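Local coordinates for protein N-acetylglucosamine-specific lectin (Saxidomus purpuratus, PDB 6A7T) that recognises carbohydrate, specifically N-acetylglucosamine, without needing calcium for sugar binding, as a C-type lectin of a bivalve, at the interface of chains A and B. Coordinates in Å, arbitrary orientation; residue numbers count along the deposited sequence, not the author numbering. Chains: chain A, N-acetylglucosamine-specific lectin; chain B, N-acetylglucosamine-specific lectin.

The interface of chains A and B. Residues chain A 22-23, 26; chain B 67-68, 70.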
# COMPACT_ATOMS: atom_id res chain seq x y z
N CYS A 22 6.68 1.42 -2.24
CA CYS A 22 6.43 2.39 -3.32
C CYS A 22 5.53 3.54 -2.83
O CYS A 22 4.46 3.30 -2.24
CB CYS A 22 5.69 1.79 -4.50
SG CYS A 22 6.61 0.44 -5.28
N CYS A 23 5.89 4.77 -3.21
CA CYS A 23 5.03 5.91 -3.03
C CYS A 23 3.84 5.78 -3.98
O CYS A 23 3.89 5.13 -5.03
CB CYS A 23 5.75 7.25 -3.26
SG CYS A 23 7.24 7.49 -2.24
N ASP A 26 4.69 6.81 -7.49
CA ASP A 26 6.06 6.34 -7.85
C ASP A 26 6.01 5.36 -9.03
O ASP A 26 7.05 5.02 -9.57
CB ASP A 26 6.73 5.51 -6.75
CG ASP A 26 7.71 6.23 -5.82
OD1 ASP A 26 7.97 7.45 -6.10
OD2 ASP A 26 8.28 5.50 -4.89
N GLU B 67 2.67 7.16 3.00
CA GLU B 67 2.71 5.82 2.39
C GLU B 67 4.14 5.36 2.15
O GLU B 67 4.32 4.18 1.93
CB GLU B 67 1.89 5.81 1.10
CG GLU B 67 0.42 5.81 1.40
CD GLU B 67 -0.20 7.16 1.69
OE1 GLU B 67 0.42 8.18 1.28
OE2 GLU B 67 -1.38 7.16 2.11
N CYS B 68 5.12 6.25 2.22
CA CYS B 68 6.48 5.86 1.88
C CYS B 68 7.51 6.73 2.56
O CYS B 68 7.21 7.86 3.05
CB CYS B 68 6.73 5.92 0.38
SG CYS B 68 6.56 7.59 -0.31
N LYS B 70 9.98 8.43 1.20
CA LYS B 70 10.23 9.67 0.56
C LYS B 70 9.28 10.77 1.06
O LYS B 70 9.71 11.90 1.22
CB LYS B 70 10.09 9.52 -0.95
CG LYS B 70 11.26 8.77 -1.59
CD LYS B 70 11.51 9.12 -3.06
CE LYS B 70 10.29 9.17 -3.95
NZ LYS B 70 9.96 7.83 -4.49
O HOH W 1 3.94 2.24 0.37
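A:Cys23 and B:Cys68 point their sulfurs at each other from different rotamers: SG of A:Cys23 stands anti to its own carbonyl carbon (chi1 -55°), whereas SG of B:Cys68 sits between its backbone N and carbonyl carbon (chi1 62°). The two SG atoms are bonded at 2.1 Å, an interchain disulfide that makes the lectin pair a covalent dimer. Seen down the S-S bond, the CB atoms of A:Cys23 and B:Cys68 are turned by 96°, near the relaxed right angle, so the link closes with little torsional strain. Cysteine suits both positions because a pair of thiols can tie the N-terminal loop of chain A covalently to the residue just before helix 69-80 of chain B.

Beside the disulfide, B:Lys70, in the first turn of that helix, meets A:Asp26 tip to tip in a salt bridge. Its aliphatic part passes the sulfurs, with CB 3.7 Å from SG of A:Cys23, and bends at the third and fourth torsions to bring the ammonium group back to the carboxylate. NZ donates to OD1 of A:Asp26 over 2.6 Å, and OD1 receives it on its syn lone pair; NZ also lies 2.9 Å from OD2, which allows a second hydrogen bond. Lysine fits this place through its length and its greasy stem; aspartate fits because one short carboxylate can serve both chains. OD2 also accepts the backbone N-H of A:Cys23 at 3.0 Å, from above the carboxylate plane, so the acid probably steadies the loop that presents the cysteine while it holds the lysine. The nearby ammonium would tend to favour the ionised carboxylate.

On the other flank, backbone rather than side chains does the work. B:Glu67 turns its carboxylate away from chain A, in keeping with its role as a calcium ligand, and offers its carbonyl instead. One water joins the chains there, 2.9 Å from O of A:Cys22 and 2.5 Å from O of B:Glu67.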